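Local structure of protein-glutaminase (Chryseobacterium proteolyticum, 3A56) at residues L45-Y50 with P152-Y157. The protein is the pro-enzyme of a protein-glutaminase, a hydrolase that probably hydrolyses the side-chain amide of glutamine residues in proteins, leaving glutamate. Sequence-based numbering, arbitrary orientation.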
loop_
_atom_site.group_PDB
_atom_site.type_symbol
_atom_site.label_atom_id
_atom_site.label_comp_id
_atom_site.label_asym_id
_atom_site.label_seq_id
_atom_site.Cartn_x
_atom_site.Cartn_y
_atom_site.Cartn_z
ATOM N N LEU A 45 -5.306 -0.023 -3.730
ATOM C CA LEU A 45 -5.099 0.165 -2.289
ATOM C C LEU A 45 -4.504 -1.045 -1.564
ATOM O O LEU A 45 -3.431 -0.951 -0.973
ATOM C CB LEU A 45 -6.375 0.656 -1.590
ATOM C CG LEU A 45 -6.179 1.278 -0.211
ATOM C CD1 LEU A 45 -5.178 2.444 -0.250
ATOM C CD2 LEU A 45 -7.529 1.742 0.320
ATOM N N THR A 46 -5.195 -2.180 -1.609
ATOM C CA THR A 46 -4.617 -3.382 -1.040
ATOM C C THR A 46 -3.383 -3.810 -1.834
ATOM O O THR A 46 -3.362 -3.722 -3.064
ATOM C CB THR A 46 -5.624 -4.539 -0.958
ATOM O OG1 THR A 46 -4.946 -5.696 -0.462
ATOM C CG2 THR A 46 -6.201 -4.859 -2.322
ATOM N N ALA A 47 -2.343 -4.236 -1.126
ATOM C CA ALA A 47 -1.128 -4.729 -1.785
ATOM C C ALA A 47 -1.201 -6.227 -2.075
ATOM O O ALA A 47 -0.259 -6.804 -2.605
ATOM C CB ALA A 47 0.105 -4.412 -0.925
ATOM N N GLN A 48 -2.311 -6.864 -1.721
ATOM C CA GLN A 48 -2.397 -8.314 -1.878
ATOM C C GLN A 48 -2.783 -8.729 -3.279
ATOM O O GLN A 48 -3.555 -8.044 -3.953
ATOM C CB GLN A 48 -3.424 -8.872 -0.911
ATOM C CG GLN A 48 -3.144 -8.440 0.499
ATOM C CD GLN A 48 -4.274 -8.830 1.422
ATOM O OE1 GLN A 48 -4.159 -9.793 2.152
ATOM N NE2 GLN A 48 -5.388 -8.105 1.357
ATOM N N PHE A 49 -2.253 -9.872 -3.703
ATOM C CA PHE A 49 -2.692 -10.514 -4.929
ATOM C C PHE A 49 -3.861 -11.424 -4.660
ATOM O O PHE A 49 -3.938 -12.067 -3.604
ATOM C CB PHE A 49 -1.575 -11.357 -5.531
ATOM C CG PHE A 49 -0.540 -10.567 -6.267
ATOM C CD1 PHE A 49 0.764 -10.495 -5.790
ATOM C CD2 PHE A 49 -0.858 -9.918 -7.449
ATOM C CE1 PHE A 49 1.731 -9.782 -6.477
ATOM C CE2 PHE A 49 0.116 -9.201 -8.140
ATOM C CZ PHE A 49 1.413 -9.139 -7.642
ATOM N N TYR A 50 -4.757 -11.485 -5.639
ATOM C CA TYR A 50 -5.847 -12.447 -5.621
ATOM C C TYR A 50 -5.710 -13.288 -6.867
ATOM O O TYR A 50 -5.071 -12.888 -7.826
ATOM C CB TYR A 50 -7.173 -11.707 -5.587
ATOM C CG TYR A 50 -7.329 -10.952 -4.293
ATOM C CD1 TYR A 50 -6.699 -9.722 -4.107
ATOM C CD2 TYR A 50 -8.066 -11.481 -3.246
ATOM C CE1 TYR A 50 -6.826 -9.038 -2.919
ATOM C CE2 TYR A 50 -8.197 -10.806 -2.056
ATOM C CZ TYR A 50 -7.575 -9.586 -1.895
ATOM O OH TYR A 50 -7.705 -8.912 -0.706
ATOM N N PRO A 152 3.407 -7.086 8.098
ATOM C CA PRO A 152 3.739 -6.674 6.726
ATOM C C PRO A 152 2.761 -7.185 5.670
ATOM O O PRO A 152 2.890 -6.795 4.507
ATOM C CB PRO A 152 5.111 -7.318 6.502
ATOM C CG PRO A 152 5.038 -8.561 7.341
ATOM C CD PRO A 152 4.365 -8.078 8.611
ATOM N N VAL A 153 1.805 -8.036 6.041
ATOM C CA VAL A 153 0.882 -8.598 5.055
ATOM C C VAL A 153 0.224 -7.528 4.187
ATOM O O VAL A 153 0.165 -7.650 2.950
ATOM C CB VAL A 153 -0.204 -9.460 5.727
ATOM C CG1 VAL A 153 -1.226 -9.922 4.706
ATOM C CG2 VAL A 153 0.441 -10.659 6.411
ATOM N N ASP A 154 -0.310 -6.492 4.820
ATOM C CA ASP A 154 -0.966 -5.432 4.038
ATOM C C ASP A 154 -0.973 -4.151 4.855
ATOM O O ASP A 154 -0.540 -4.154 6.002
ATOM C CB ASP A 154 -2.393 -5.854 3.678
ATOM C CG ASP A 154 -2.910 -5.197 2.403
ATOM O OD1 ASP A 154 -3.991 -5.591 1.955
ATOM O OD2 ASP A 154 -2.248 -4.292 1.857
ATOM N N GLY A 155 -1.474 -3.070 4.273
ATOM C CA GLY A 155 -1.592 -1.821 4.997
ATOM C C GLY A 155 -0.432 -0.855 4.827
ATOM O O GLY A 155 -0.361 0.141 5.548
ATOM N N CYS A 156 0.456 -1.106 3.863
ATOM C CA CYS A 156 1.602 -0.217 3.659
ATOM C C CYS A 156 1.161 1.228 3.494
ATOM O O CYS A 156 1.840 2.160 3.955
ATOM C CB CYS A 156 2.389 -0.625 2.406
ATOM S SG CYS A 156 1.385 -0.671 0.887
ATOM N N TYR A 157 0.025 1.399 2.827
ATOM C CA TYR A 157 -0.475 2.725 2.488
ATOM C C TYR A 157 -0.817 3.502 3.768
ATOM O O TYR A 157 -0.497 4.696 3.897
ATOM C CB TYR A 157 -1.687 2.595 1.563
ATOM C CG TYR A 157 -2.759 1.646 2.058
ATOM C CD1 TYR A 157 -2.710 0.280 1.763
ATOM C CD2 TYR A 157 -3.828 2.114 2.802
ATOM C CE1 TYR A 157 -3.710 -0.595 2.221
ATOM C CE2 TYR A 157 -4.825 1.265 3.251
ATOM C CZ TYR A 157 -4.762 -0.092 2.964
ATOM O OH TYR A 157 -5.755 -0.939 3.401
#
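D154 OD2 takes two backbone N-H groups. A47 N donates at 3.0 Å in a nearly straight bond (173°). G155 N, of the next residue along and at the N-cap position of helix 156-169, adds a weak bond. The other oxygen, OD1, accepts from T46 OG1 at 2.6 Å. A47 N and T46 OG1 both come from the syn side, tilted out of the carboxylate plane. With CG roughly anti to the backbone N (chi1 -153°), the D154 carboxylate reaches 45-50. T46 OG1 also accepts from Q48 N at 3.1 Å, closing an ST turn. Replacing D154 by an alanine removes the carboxylate and would probably leave A47 N and the T46 hydroxyl without this acceptor and G155 N without its weak one. In this pro-enzyme, 45-50 probably belongs to the pro part. A47 CB comes within 4.3 Å of C156 SG. C156 opens its helix and touches H197, consistent with the nucleophile and histidine of the papain-like clan, so the pro segment would cover the active site. L45 CD1 sits over one face of the Y157 ring, 3.5 Å from its centroid, in a CH-pi contact. Q48 OE1 bonds to A291 N.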